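Local coordinates for protein 2-hydroxyethylphosphonate dioxygenase (Streptomyces viridochromogenes, PDB 4YAR) that catalyses the iron- and oxygen-dependent cleavage of 2-hydroxyethylphosphonate to hydroxymethylphosphonate and formate, a step in bialaphos biosynthesis, at residues A[5-9]-A[33-39]; A[117-123]-A[183-188]; A[249-255]-A[278-283]; A[349-355]-A[390-396]. The protein carries 1 engineered substitution. One frame throughout, in Å; residues are numbered along the deposited sequence.

Contact 1 of 4, residues A[5-9]-A[33-39]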
loop_
_atom_site.group_PDB
_atom_site.type_symbol
_atom_site.label_atom_id
_atom_site.label_comp_id
_atom_site.label_asym_id
_atom_site.label_seq_id
_atom_site.Cartn_x
_atom_site.Cartn_y
_atom_site.Cartn_z
ATOM N N PRO A 5 13.751 -12.052 18.081
ATOM C CA PRO A 5 13.695 -13.403 18.603
ATOM C C PRO A 5 12.841 -14.317 17.696
ATOM O O PRO A 5 13.094 -15.521 17.628
ATOM C CB PRO A 5 13.085 -13.259 20.004
ATOM C CG PRO A 5 12.548 -11.880 20.075
ATOM C CD PRO A 5 13.078 -11.068 18.950
ATOM N N PHE A 6 11.900 -13.730 16.963
ATOM C CA PHE A 6 11.063 -14.534 16.014
ATOM C C PHE A 6 11.911 -15.068 14.868
ATOM O O PHE A 6 11.780 -16.232 14.438
ATOM C CB PHE A 6 9.919 -13.663 15.471
ATOM C CG PHE A 6 8.970 -14.395 14.573
ATOM C CD1 PHE A 6 8.265 -15.495 15.051
ATOM C CD2 PHE A 6 8.745 -13.960 13.244
ATOM C CE1 PHE A 6 7.367 -16.157 14.253
ATOM C CE2 PHE A 6 7.835 -14.642 12.446
ATOM C CZ PHE A 6 7.181 -15.759 12.945
ATOM N N LYS A 7 12.801 -14.211 14.388
ATOM C CA LYS A 7 13.628 -14.546 13.284
ATOM C C LYS A 7 14.715 -15.514 13.753
ATOM O O LYS A 7 15.122 -16.411 13.020
ATOM C CB LYS A 7 14.235 -13.287 12.653
ATOM C CG LYS A 7 13.245 -12.455 11.848
ATOM C CD LYS A 7 13.922 -11.171 11.411
ATOM C CE LYS A 7 13.032 -10.321 10.522
ATOM N NZ LYS A 7 13.766 -9.079 10.142
ATOM N N LEU A 8 15.172 -15.343 14.988
ATOM C CA LEU A 8 16.267 -16.186 15.498
ATOM C C LEU A 8 15.740 -17.602 15.719
ATOM O O LEU A 8 16.361 -18.611 15.297
ATOM C CB LEU A 8 16.843 -15.559 16.812
ATOM C CG LEU A 8 17.859 -16.424 17.582
ATOM C CD1 LEU A 8 19.048 -16.715 16.729
ATOM C CD2 LEU A 8 18.268 -15.745 18.889
ATOM N N ALA A 9 14.583 -17.692 16.355
ATOM C CA ALA A 9 13.945 -18.965 16.616
ATOM C C ALA A 9 13.659 -19.665 15.302
ATOM O O ALA A 9 13.925 -20.855 15.186
ATOM C CB ALA A 9 12.678 -18.812 17.454
ATOM N N LEU A 33 21.866 -16.303 24.852
ATOM C CA LEU A 33 20.950 -16.754 23.787
ATOM C C LEU A 33 19.525 -16.981 24.288
ATOM O O LEU A 33 18.567 -16.604 23.596
ATOM C CB LEU A 33 21.464 -18.029 23.144
ATOM C CG LEU A 33 20.700 -18.522 21.901
ATOM C CD1 LEU A 33 20.678 -17.517 20.771
ATOM C CD2 LEU A 33 21.451 -19.736 21.435
ATOM N N ARG A 34 19.371 -17.558 25.483
ATOM C CA ARG A 34 18.043 -17.725 26.098
ATOM C C ARG A 34 17.370 -16.383 26.282
ATOM O O ARG A 34 16.154 -16.251 26.045
ATOM C CB ARG A 34 18.132 -18.481 27.428
ATOM C CG ARG A 34 18.561 -19.941 27.262
ATOM C CD ARG A 34 18.298 -20.792 28.504
ATOM N NE ARG A 34 16.949 -20.517 29.022
ATOM C CZ ARG A 34 16.640 -19.932 30.190
ATOM N NH1 ARG A 34 17.572 -19.579 31.088
ATOM N NH2 ARG A 34 15.357 -19.726 30.481
ATOM N N ARG A 35 18.155 -15.363 26.630
ATOM C CA ARG A 35 17.613 -14.008 26.779
ATOM C C ARG A 35 17.257 -13.357 25.447
ATOM O O ARG A 35 16.210 -12.713 25.331
ATOM C CB ARG A 35 18.578 -13.121 27.577
ATOM C CG ARG A 35 17.869 -12.135 28.488
ATOM C CD ARG A 35 18.822 -11.334 29.360
ATOM N NE ARG A 35 19.918 -10.811 28.556
ATOM C CZ ARG A 35 21.137 -11.349 28.486
ATOM N NH1 ARG A 35 21.448 -12.421 29.227
ATOM N NH2 ARG A 35 22.062 -10.806 27.679
ATOM N N LEU A 36 18.111 -13.531 24.442
ATOM C CA LEU A 36 17.817 -13.086 23.097
ATOM C C LEU A 36 16.452 -13.640 22.588
ATOM O O LEU A 36 15.800 -13.030 21.719
ATOM C CB LEU A 36 18.939 -13.473 22.160
ATOM C CG LEU A 36 20.268 -12.729 22.358
ATOM C CD1 LEU A 36 21.332 -13.227 21.376
ATOM C CD2 LEU A 36 20.061 -11.232 22.227
ATOM N N LEU A 37 16.039 -14.794 23.112
ATOM C CA LEU A 37 14.690 -15.317 22.870
ATOM C C LEU A 37 13.788 -14.648 23.937
ATOM O O LEU A 37 13.408 -15.238 24.937
ATOM C CB LEU A 37 14.699 -16.861 22.888
ATOM C CG LEU A 37 15.783 -17.570 22.037
ATOM C CD1 LEU A 37 16.045 -18.994 22.517
ATOM C CD2 LEU A 37 15.529 -17.580 20.529
ATOM N N GLY A 38 13.511 -13.368 23.712
ATOM C CA GLY A 38 12.813 -12.475 24.658
ATOM C C GLY A 38 12.904 -11.082 24.045
ATOM O O GLY A 38 13.997 -10.502 23.997
ATOM N N ASP A 39 11.764 -10.540 23.591
ATOM C CA ASP A 39 11.746 -9.517 22.511
ATOM C C ASP A 39 12.854 -8.470 22.632
ATOM O O ASP A 39 13.741 -8.422 21.776
ATOM C CB ASP A 39 10.352 -8.874 22.311
ATOM C CG ASP A 39 10.063 -8.524 20.814
ATOM O OD1 ASP A 39 10.673 -7.583 20.265
ATOM O OD2 ASP A 39 9.224 -9.193 20.172
#
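Pro-5, in the first turn of helix 5-15, brings its CA to 4.8 Å from the CA of Leu-37, where the chain leaves helix 30-36 through an inverse gamma turn. The proline ring lies against the backbone of this turn. Its CB is 3.2 Å from Leu-36 O, the same oxygen that takes the weak turn bond from Gly-38 N. Its CG is 3.5 Å from the CA of Asp-39, though Gly-38 and Asp-39 are poorly ordered. The carboxylate of Asp-39 is engaged by Arg-69.

One helical turn on, Leu-8 forms the apolar part of the contact. Its CG lies opposite the backbone N (chi1 172°), which carries the branch toward helix 30-36. CD2 does most of the touching. It meets CD1 of Leu-33 at 3.5 Å, CD2 of Leu-37 at 3.7 Å and CB of Leu-36 at 4.0 Å. Leu-8 and Leu-37 meet at about a right angle. The CB of Ala-9 lies at the margin, 4.4 Å from Leu-37 CD2. Behind the contact, Leu-33 and Leu-36 also pack on Leu-52 of helix 49-55, while Leu-8 touches Ile-3 and Leu-56.

Helix 30-36 is the second helix of a predicted helix-turn-helix motif, covering residues 19-38. Its packing against the N-terminal helix is in keeping with the small helical core of a cro/C1-type domain.

Contact 2 of 4, residues A[117-123]-A[183-188]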
loop_
_atom_site.group_PDB
_atom_site.type_symbol
_atom_site.label_atom_id
_atom_site.label_comp_id
_atom_site.label_asym_id
_atom_site.label_seq_id
_atom_site.Cartn_x
_atom_site.Cartn_y
_atom_site.Cartn_z
ATOM N N CYS A 117 5.105 25.499 -12.198
ATOM C CA CYS A 117 5.224 25.645 -13.623
ATOM C C CYS A 117 4.009 26.398 -14.153
ATOM O O CYS A 117 2.841 25.997 -13.959
ATOM C CB CYS A 117 5.391 24.273 -14.282
ATOM S SG CYS A 117 5.531 24.401 -16.110
ATOM N N PRO A 118 4.257 27.559 -14.815
ATOM C CA PRO A 118 3.141 28.396 -15.239
ATOM C C PRO A 118 2.369 27.794 -16.431
ATOM O O PRO A 118 2.835 26.836 -17.092
ATOM C CB PRO A 118 3.811 29.719 -15.606
ATOM C CG PRO A 118 5.181 29.314 -16.008
ATOM C CD PRO A 118 5.562 28.123 -15.193
ATOM N N SER A 119 1.210 28.373 -16.682
ATOM C CA SER A 119 0.249 27.847 -17.654
ATOM C C SER A 119 0.797 27.963 -19.038
ATOM O O SER A 119 0.379 27.198 -19.901
ATOM C CB SER A 119 -1.073 28.612 -17.577
ATOM O OG SER A 119 -0.926 29.987 -17.836
ATOM N N ASP A 120 1.781 28.857 -19.273
ATOM C CA ASP A 120 2.259 29.030 -20.667
ATOM C C ASP A 120 3.572 28.247 -20.893
ATOM O O ASP A 120 4.314 28.488 -21.840
ATOM C CB ASP A 120 2.405 30.520 -20.982
ATOM C CG ASP A 120 3.540 31.166 -20.225
ATOM O OD1 ASP A 120 4.016 30.612 -19.200
ATOM O OD2 ASP A 120 3.970 32.251 -20.677
ATOM N N ARG A 121 3.861 27.269 -20.026
ATOM C CA ARG A 121 4.966 26.403 -20.248
ATOM C C ARG A 121 4.470 24.986 -20.097
ATOM O O ARG A 121 3.866 24.624 -19.071
ATOM C CB ARG A 121 6.103 26.699 -19.280
ATOM C CG ARG A 121 7.321 25.784 -19.425
ATOM C CD ARG A 121 8.444 26.080 -18.414
ATOM N NE ARG A 121 8.891 27.458 -18.577
ATOM C CZ ARG A 121 9.839 27.830 -19.433
ATOM N NH1 ARG A 121 10.467 26.934 -20.158
ATOM N NH2 ARG A 121 10.176 29.107 -19.530
ATOM N N LEU A 122 4.756 24.163 -21.082
ATOM C CA LEU A 122 4.365 22.775 -21.011
ATOM C C LEU A 122 5.292 22.089 -19.961
ATOM O O LEU A 122 6.510 22.255 -19.976
ATOM C CB LEU A 122 4.528 22.143 -22.391
ATOM C CG LEU A 122 3.639 20.985 -22.714
ATOM C CD1 LEU A 122 2.234 21.543 -22.908
ATOM C CD2 LEU A 122 4.156 20.341 -23.977
ATOM N N PRO A 123 4.690 21.409 -18.951
ATOM C CA PRO A 123 5.485 20.932 -17.855
ATOM C C PRO A 123 6.275 19.654 -18.233
ATOM O O PRO A 123 5.698 18.652 -18.591
ATOM C CB PRO A 123 4.439 20.600 -16.758
ATOM C CG PRO A 123 3.174 20.315 -17.498
ATOM C CD PRO A 123 3.253 21.183 -18.754
ATOM N N SER A 183 3.523 14.926 -14.905
ATOM C CA SER A 183 3.913 16.236 -14.374
ATOM C C SER A 183 2.735 17.130 -14.355
ATOM O O SER A 183 1.665 16.784 -14.884
ATOM C CB SER A 183 5.026 16.896 -15.224
ATOM O OG SER A 183 4.598 16.981 -16.586
ATOM N N TYR A 184 2.902 18.323 -13.774
ATOM C CA TYR A 184 1.777 19.239 -13.597
ATOM C C TYR A 184 2.203 20.684 -13.828
ATOM O O TYR A 184 3.329 21.008 -13.487
ATOM C CB TYR A 184 1.268 19.124 -12.133
ATOM C CG TYR A 184 0.900 17.703 -11.766
ATOM C CD1 TYR A 184 -0.339 17.165 -12.100
ATOM C CD2 TYR A 184 1.773 16.901 -11.100
ATOM C CE1 TYR A 184 -0.664 15.837 -11.783
ATOM C CE2 TYR A 184 1.468 15.580 -10.768
ATOM C CZ TYR A 184 0.255 15.057 -11.113
ATOM O OH TYR A 184 -0.021 13.762 -10.771
ATOM N N SER A 185 1.289 21.526 -14.349
ATOM C CA SER A 185 1.470 22.940 -14.362
ATOM C C SER A 185 0.230 23.616 -13.893
ATOM O O SER A 185 -0.823 22.959 -13.844
ATOM C CB SER A 185 1.779 23.439 -15.771
ATOM O OG SER A 185 0.791 23.039 -16.694
ATOM N N LEU A 186 0.294 24.921 -13.661
ATOM C CA LEU A 186 -0.891 25.669 -13.333
ATOM C C LEU A 186 -1.777 25.830 -14.569
ATOM O O LEU A 186 -1.287 26.006 -15.668
ATOM C CB LEU A 186 -0.514 27.043 -12.777
ATOM C CG LEU A 186 0.302 27.010 -11.524
ATOM C CD1 LEU A 186 0.717 28.436 -11.148
ATOM C CD2 LEU A 186 -0.526 26.408 -10.361
ATOM N N ALA A 187 -3.077 25.672 -14.419
ATOM C CA ALA A 187 -3.958 25.876 -15.513
ATOM C C ALA A 187 -4.124 27.389 -15.803
ATOM O O ALA A 187 -4.430 27.774 -16.923
ATOM C CB ALA A 187 -5.280 25.169 -15.281
ATOM N N GLY A 188 -3.884 28.249 -14.822
ATOM C CA GLY A 188 -3.982 29.702 -15.047
ATOM C C GLY A 188 -3.118 30.413 -14.095
ATOM O O GLY A 188 -2.053 29.896 -13.715
HETATM O O HOH W 1 4.713 22.688 -11.577
HETATM O O HOH W 2 0.397 30.437 -14.613
HETATM O O HOH W 3 1.030 24.351 -19.056
#
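Pro-123 and Cys-117 present flat carbonyl groups to strand 183-186, and the two are used differently. Ser-183 OG donates to Pro-123 O at 2.8 Å from above the carbonyl plane, 61° out of it. Leu-186 N instead meets Cys-117 O almost head-on at 2.8 Å, in a nearly straight bond (171° at the hydrogen). Pro-123 O also receives Arg-146 NH1, so it is held twice.

The pyrrolidine ring of Pro-123 rests on the strand. Its CB is 3.5 Å from Tyr-184 O. Its CG lies 3.7 Å from Ser-185 OG, which sits between its own backbone N and carbonyl carbon (chi1 55°). Ser-185 CB lies 3.3 Å from Cys-117 O. The CB of Tyr-184 points away from the loop, and its hydroxyl bonds to Tyr-174 OH.

In the type I turn from Pro-118 to Arg-121, Ser-119 CA approaches Leu-186 O at 3.1 Å in a CA-H...O contact. One water links Cys-117 N to Tyr-184 O, and another links Ser-119 N to Gly-188 O. A third accepts from Ser-185 OG and donates to both Ser-119 O and Arg-121 O.

The strand pairs on its other side with strand 143-146, so the loop covers the outer edge of a three-stranded sheet. Tyr-184 neighbours His-182, an iron ligand that binds cadmium here. Two direct bonds and three waters join the segments, so water carries much of the polar link.

Contact 3 of 4, residues A[249-255]-A[278-283]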
loop_
_atom_site.group_PDB
_atom_site.type_symbol
_atom_site.label_atom_id
_atom_site.label_comp_id
_atom_site.label_asym_id
_atom_site.label_seq_id
_atom_site.Cartn_x
_atom_site.Cartn_y
_atom_site.Cartn_z
ATOM N N ALA A 249 -6.085 -34.043 -14.729
ATOM C CA ALA A 249 -6.676 -33.205 -13.651
ATOM C C ALA A 249 -8.192 -33.404 -13.594
ATOM O O ALA A 249 -8.787 -33.607 -12.500
ATOM C CB ALA A 249 -6.349 -31.745 -13.915
ATOM N N ALA A 250 -8.806 -33.364 -14.756
ATOM C CA ALA A 250 -10.273 -33.553 -14.833
ATOM C C ALA A 250 -10.695 -34.931 -14.308
ATOM O O ALA A 250 -11.533 -35.055 -13.388
ATOM C CB ALA A 250 -10.751 -33.249 -16.222
ATOM N N GLU A 251 -10.029 -35.968 -14.761
ATOM C CA GLU A 251 -10.146 -37.281 -14.104
ATOM C C GLU A 251 -9.973 -37.377 -12.577
ATOM O O GLU A 251 -10.742 -38.040 -11.925
ATOM C CB GLU A 251 -9.110 -38.197 -14.705
ATOM C CG GLU A 251 -9.561 -38.746 -16.011
ATOM C CD GLU A 251 -9.535 -40.257 -15.992
ATOM O OE1 GLU A 251 -9.521 -40.849 -14.876
ATOM O OE2 GLU A 251 -9.545 -40.837 -17.091
ATOM N N ALA A 252 -8.927 -36.766 -12.016
ATOM C CA ALA A 252 -8.718 -36.787 -10.604
ATOM C C ALA A 252 -9.858 -36.108 -9.891
ATOM O O ALA A 252 -10.160 -36.471 -8.756
ATOM C CB ALA A 252 -7.403 -36.089 -10.229
ATOM N N ALA A 253 -10.458 -35.112 -10.508
ATOM C CA ALA A 253 -11.495 -34.345 -9.795
ATOM C C ALA A 253 -12.909 -34.876 -10.024
ATOM O O ALA A 253 -13.878 -34.392 -9.405
ATOM C CB ALA A 253 -11.435 -32.899 -10.230
ATOM N N GLY A 254 -13.025 -35.865 -10.900
ATOM C CA GLY A 254 -14.338 -36.383 -11.350
ATOM C C GLY A 254 -15.112 -35.480 -12.277
ATOM O O GLY A 254 -16.328 -35.594 -12.316
ATOM N N VAL A 255 -14.436 -34.645 -13.079
ATOM C CA VAL A 255 -15.054 -33.616 -13.906
ATOM C C VAL A 255 -14.930 -33.951 -15.336
ATOM O O VAL A 255 -13.819 -34.263 -15.800
ATOM C CB VAL A 255 -14.421 -32.218 -13.636
ATOM C CG1 VAL A 255 -14.816 -31.164 -14.683
ATOM C CG2 VAL A 255 -14.762 -31.767 -12.227
ATOM N N THR A 278 -14.058 -27.552 -7.448
ATOM C CA THR A 278 -13.945 -28.992 -7.347
ATOM C C THR A 278 -12.519 -29.427 -7.788
ATOM O O THR A 278 -11.876 -30.259 -7.126
ATOM C CB THR A 278 -14.940 -29.647 -8.265
ATOM O OG1 THR A 278 -16.263 -29.347 -7.805
ATOM C CG2 THR A 278 -14.686 -31.113 -8.247
ATOM N N LEU A 279 -12.031 -28.813 -8.869
ATOM C CA LEU A 279 -10.645 -29.045 -9.269
ATOM C C LEU A 279 -9.627 -28.603 -8.224
ATOM O O LEU A 279 -8.666 -29.335 -7.903
ATOM C CB LEU A 279 -10.328 -28.307 -10.565
ATOM C CG LEU A 279 -9.949 -29.168 -11.746
ATOM C CD1 LEU A 279 -11.203 -29.749 -12.373
ATOM C CD2 LEU A 279 -9.243 -28.298 -12.759
ATOM N N GLY A 280 -9.844 -27.414 -7.649
ATOM C CA GLY A 280 -8.917 -26.943 -6.607
ATOM C C GLY A 280 -8.867 -27.825 -5.394
ATOM O O GLY A 280 -7.794 -28.019 -4.793
ATOM N N ARG A 281 -10.015 -28.287 -4.961
ATOM C CA ARG A 281 -10.084 -29.213 -3.787
ATOM C C ARG A 281 -9.289 -30.460 -4.088
ATOM O O ARG A 281 -8.530 -30.949 -3.245
ATOM C CB ARG A 281 -11.539 -29.703 -3.484
ATOM C CG ARG A 281 -12.439 -28.690 -2.807
ATOM C CD ARG A 281 -13.658 -29.356 -2.135
ATOM N NE ARG A 281 -14.700 -28.364 -1.849
ATOM C CZ ARG A 281 -15.694 -28.006 -2.668
ATOM N NH1 ARG A 281 -15.852 -28.560 -3.871
ATOM N NH2 ARG A 281 -16.558 -27.076 -2.264
ATOM N N ALA A 282 -9.462 -30.986 -5.303
ATOM C CA ALA A 282 -8.863 -32.272 -5.657
ATOM C C ALA A 282 -7.371 -32.201 -5.822
ATOM O O ALA A 282 -6.687 -33.151 -5.462
ATOM C CB ALA A 282 -9.475 -32.809 -6.926
ATOM N N LEU A 283 -6.880 -31.116 -6.410
ATOM C CA LEU A 283 -5.441 -30.914 -6.742
ATOM C C LEU A 283 -4.621 -30.076 -5.784
ATOM O O LEU A 283 -3.364 -30.019 -5.862
ATOM C CB LEU A 283 -5.346 -30.295 -8.133
ATOM C CG LEU A 283 -5.836 -31.134 -9.331
ATOM C CD1 LEU A 283 -4.751 -30.999 -10.402
ATOM C CD2 LEU A 283 -6.006 -32.612 -9.070
#
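Leu-283 and Leu-279 are the large knobs of this contact, and small alanines make the surface they press on. The two helix segments stand almost square to each other (87°), with axes 9.0 Å apart at the closest point. Leu-283 spreads its branches over two alanines about one helical turn apart. CD1 reaches the CB of Ala-249 at 3.9 Å, and CD2 reaches the CB of Ala-252 at the same distance. Leu-279 sends CD1 into the hollow between Ala-253 CB, 3.8 Å away, and Val-255 CG2, 4.1 Å away.

Beside Leu-283, the small Ala-282 lets the backbones approach: its CB lies 3.8 Å from both CA and CB of Ala-253. The CA atoms of Ala-253 and Ala-282 are 5.3 Å apart. At the far end the methyl CG2 of Thr-278 covers Ala-253 O at 3.6 Å and also touches Val-255. The hydroxyl of Thr-278 bonds back to Thr-274 O.

Gly-254, just past helix 246-253, has positive phi and forms a Schellman motif. The bond from Val-255 N back to Ala-250 O brings Val-255 round to the same apolar surface as Ala-253. Leu-239 of helix 231-241 touches both Ala-249 and Leu-283, so three helices meet here.

Helix 246-253 is the first helix of the second predicted helix-turn-helix motif, residues 245-265. Its perpendicular packing on helix 270-283 fits the helical bundle of a cro/C1-type domain.

Contact 4 of 4, residues A[349-355]-A[390-396]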
loop_
_atom_site.group_PDB
_atom_site.type_symbol
_atom_site.label_atom_id
_atom_site.label_comp_id
_atom_site.label_asym_id
_atom_site.label_seq_id
_atom_site.Cartn_x
_atom_site.Cartn_y
_atom_site.Cartn_z
ATOM N N ASP A 349 -14.842 5.863 17.057
ATOM C CA ASP A 349 -13.510 5.315 17.096
ATOM C C ASP A 349 -13.224 4.846 15.670
ATOM O O ASP A 349 -14.115 4.294 14.996
ATOM C CB ASP A 349 -13.338 4.204 18.154
ATOM C CG ASP A 349 -12.947 4.778 19.540
ATOM O OD1 ASP A 349 -13.237 5.950 19.782
ATOM O OD2 ASP A 349 -12.251 4.130 20.393
ATOM N N LEU A 350 -12.033 5.199 15.190
ATOM C CA LEU A 350 -11.472 4.651 13.972
ATOM C C LEU A 350 -10.452 3.566 14.302
ATOM O O LEU A 350 -9.557 3.736 15.168
ATOM C CB LEU A 350 -10.838 5.776 13.145
ATOM C CG LEU A 350 -11.774 6.934 12.873
ATOM C CD1 LEU A 350 -11.001 8.138 12.379
ATOM C CD2 LEU A 350 -12.887 6.605 11.897
ATOM N N ILE A 351 -10.581 2.449 13.613
ATOM C CA ILE A 351 -9.699 1.279 13.748
ATOM C C ILE A 351 -9.654 0.841 12.252
ATOM O O ILE A 351 -10.668 0.608 11.609
ATOM C CB ILE A 351 -10.157 0.172 14.742
ATOM C CG1 ILE A 351 -10.762 0.743 16.054
ATOM C CG2 ILE A 351 -8.966 -0.665 15.210
ATOM C CD1 ILE A 351 -11.185 -0.290 17.129
ATOM N N ASP A 352 -8.479 0.864 11.648
ATOM C CA ASP A 352 -8.368 0.437 10.281
ATOM C C ASP A 352 -7.495 -0.813 10.218
ATOM O O ASP A 352 -6.619 -0.968 11.007
ATOM C CB ASP A 352 -7.642 1.505 9.425
ATOM C CG ASP A 352 -8.576 2.546 8.833
ATOM O OD1 ASP A 352 -8.989 3.374 9.640
ATOM O OD2 ASP A 352 -8.712 2.650 7.548
ATOM N N HIS A 353 -7.680 -1.634 9.202
ATOM C CA HIS A 353 -6.861 -2.879 9.110
ATOM C C HIS A 353 -5.434 -2.775 8.510
ATOM O O HIS A 353 -4.756 -3.797 8.277
ATOM C CB HIS A 353 -7.659 -3.957 8.445
ATOM C CG HIS A 353 -7.872 -3.753 6.985
ATOM N ND1 HIS A 353 -6.873 -3.984 6.064
ATOM C CD2 HIS A 353 -8.988 -3.447 6.273
ATOM C CE1 HIS A 353 -7.351 -3.784 4.855
ATOM N NE2 HIS A 353 -8.634 -3.512 4.946
ATOM N N ALA A 354 -5.026 -1.543 8.204
ATOM C CA ALA A 354 -3.694 -1.234 7.814
ATOM C C ALA A 354 -3.389 0.255 8.167
ATOM O O ALA A 354 -4.095 0.857 8.916
ATOM C CB ALA A 354 -3.529 -1.530 6.322
ATOM N N GLU A 355 -2.323 0.811 7.602
ATOM C CA GLU A 355 -1.832 2.141 7.938
ATOM C C GLU A 355 -2.716 3.260 7.378
ATOM O O GLU A 355 -3.365 3.153 6.332
ATOM C CB GLU A 355 -0.412 2.332 7.420
ATOM C CG GLU A 355 0.623 1.351 7.941
ATOM C CD GLU A 355 2.028 1.603 7.405
ATOM O OE1 GLU A 355 2.331 2.679 6.869
ATOM O OE2 GLU A 355 2.843 0.703 7.604
ATOM N N PRO A 390 -1.349 -0.109 11.776
ATOM C CA PRO A 390 -2.521 -0.975 11.595
ATOM C C PRO A 390 -3.182 -1.256 12.950
ATOM O O PRO A 390 -2.484 -1.483 13.936
ATOM C CB PRO A 390 -1.921 -2.252 11.026
ATOM C CG PRO A 390 -0.669 -1.785 10.352
ATOM C CD PRO A 390 -0.104 -0.754 11.263
ATOM N N PHE A 391 -4.500 -1.257 12.959
ATOM C CA PHE A 391 -5.300 -1.564 14.136
ATOM C C PHE A 391 -5.100 -0.631 15.333
ATOM O O PHE A 391 -5.441 -1.003 16.460
ATOM C CB PHE A 391 -5.152 -3.039 14.485
ATOM C CG PHE A 391 -5.797 -3.929 13.477
ATOM C CD1 PHE A 391 -7.169 -4.031 13.420
ATOM C CD2 PHE A 391 -5.048 -4.610 12.517
ATOM C CE1 PHE A 391 -7.787 -4.825 12.500
ATOM C CE2 PHE A 391 -5.658 -5.377 11.570
ATOM C CZ PHE A 391 -7.040 -5.524 11.562
ATOM N N VAL A 392 -4.525 0.586 15.115
ATOM C CA VAL A 392 -4.408 1.548 16.177
ATOM C C VAL A 392 -5.737 2.282 16.295
ATOM O O VAL A 392 -6.147 2.965 15.402
ATOM C CB VAL A 392 -3.256 2.524 15.904
ATOM C CG1 VAL A 392 -3.270 3.695 16.845
ATOM C CG2 VAL A 392 -1.980 1.758 15.842
ATOM N N ARG A 393 -6.333 2.219 17.487
ATOM C CA ARG A 393 -7.648 2.817 17.696
ATOM C C ARG A 393 -7.413 4.311 17.998
ATOM O O ARG A 393 -6.541 4.689 18.738
ATOM C CB ARG A 393 -8.420 2.083 18.818
ATOM C CG ARG A 393 -9.775 2.631 19.248
ATOM C CD ARG A 393 -10.042 2.204 20.701
ATOM N NE ARG A 393 -10.625 0.869 20.770
ATOM C CZ ARG A 393 -10.574 0.055 21.839
ATOM N NH1 ARG A 393 -9.943 0.409 22.975
ATOM N NH2 ARG A 393 -11.150 -1.151 21.781
ATOM N N HIS A 394 -8.155 5.112 17.309
ATOM C CA HIS A 394 -7.976 6.591 17.341
ATOM C C HIS A 394 -9.263 7.283 16.951
ATOM O O HIS A 394 -10.279 6.677 16.528
ATOM C CB HIS A 394 -6.783 7.024 16.418
ATOM C CG HIS A 394 -7.002 6.740 14.962
ATOM N ND1 HIS A 394 -6.955 5.474 14.419
ATOM C CD2 HIS A 394 -7.292 7.578 13.937
ATOM C CE1 HIS A 394 -7.171 5.540 13.121
ATOM N NE2 HIS A 394 -7.388 6.809 12.805
ATOM N N ARG A 395 -9.277 8.590 17.178
ATOM C CA ARG A 395 -10.432 9.393 16.851
ATOM C C ARG A 395 -9.960 10.852 16.706
ATOM O O ARG A 395 -8.898 11.224 17.160
ATOM C CB ARG A 395 -11.490 9.274 17.957
ATOM C CG ARG A 395 -10.958 9.762 19.265
ATOM C CD ARG A 395 -11.857 9.299 20.390
ATOM N NE ARG A 395 -11.624 7.889 20.685
ATOM C CZ ARG A 395 -10.589 7.402 21.347
ATOM N NH1 ARG A 395 -9.704 8.199 21.871
ATOM N NH2 ARG A 395 -10.471 6.076 21.524
ATOM N N TRP A 396 -10.751 11.618 15.990
ATOM C CA TRP A 396 -10.532 13.084 15.818
ATOM C C TRP A 396 -11.664 13.858 16.546
ATOM O O TRP A 396 -12.841 13.461 16.435
ATOM C CB TRP A 396 -10.526 13.473 14.374
ATOM C CG TRP A 396 -9.387 12.990 13.568
ATOM C CD1 TRP A 396 -9.362 11.852 12.842
ATOM C CD2 TRP A 396 -8.116 13.639 13.353
ATOM N NE1 TRP A 396 -8.130 11.722 12.210
ATOM C CE2 TRP A 396 -7.352 12.801 12.508
ATOM C CE3 TRP A 396 -7.527 14.821 13.810
ATOM C CZ2 TRP A 396 -6.061 13.127 12.119
ATOM C CZ3 TRP A 396 -6.256 15.125 13.441
ATOM C CH2 TRP A 396 -5.536 14.309 12.560
HETATM O O HOH W 4 -6.396 2.374 12.735
#
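Arg-395 reaches Asp-349 because its CG is tucked between backbone N and carbonyl carbon (chi1 61°) and its chain bends again at chi3 (77°). It grips the carboxylate side-on. NE bonds OD1 at 2.7 Å and NH2 bonds OD2 at 2.9 Å. Both oxygens lie in the guanidinium plane and are met on their syn sides, but the two planes are 39° apart. Arg-393 adds a long ion pair to OD2.

Next to it, Leu-350 and His-394 form a single antiparallel hydrogen-bonded bridge. Leu-350 N bonds His-394 O at 2.7 Å. His-394 N bonds Leu-350 O at 2.9 Å. Leu-350 CB sits over a face of the imidazole, 3.8 Å from its centroid. His-394 ND1 donates to Val-392 O at 2.8 Å, and NE2 bonds to Tyr-358 OH, so both ring nitrogens are engaged, which should limit rotation of the ring. Further on, Phe-391 N bonds Asp-352 O, and His-353 CA lies over the phenyl face.

Arg-395 also pairs with Glu-368 and Asp-370. These carboxylates would probably favour its charged form.

From the N terminus, contact 1 closes first, over 23 intervening residues, and joins helix 5-15 to helix 30-36 within the first helix-turn-helix domain. Contact 2 follows, holding the loop after strand 111-115 to strand 183-186 across 59 residues, beside His-182 in the earlier beta region. Contact 3 closes 22 residues and ties helix 246-253 to helix 270-283 in the second helix-turn-helix domain. Contact 4 closes 34, joining the loop before strand 355-362 to strand 394-397 of a later beta region. All four lie in series, with none nested or crossing. None touch: contacts 1 and 4 are nearest, with centres about 30 Å apart, and contacts 2 and 3 are farthest, at about 59 Å.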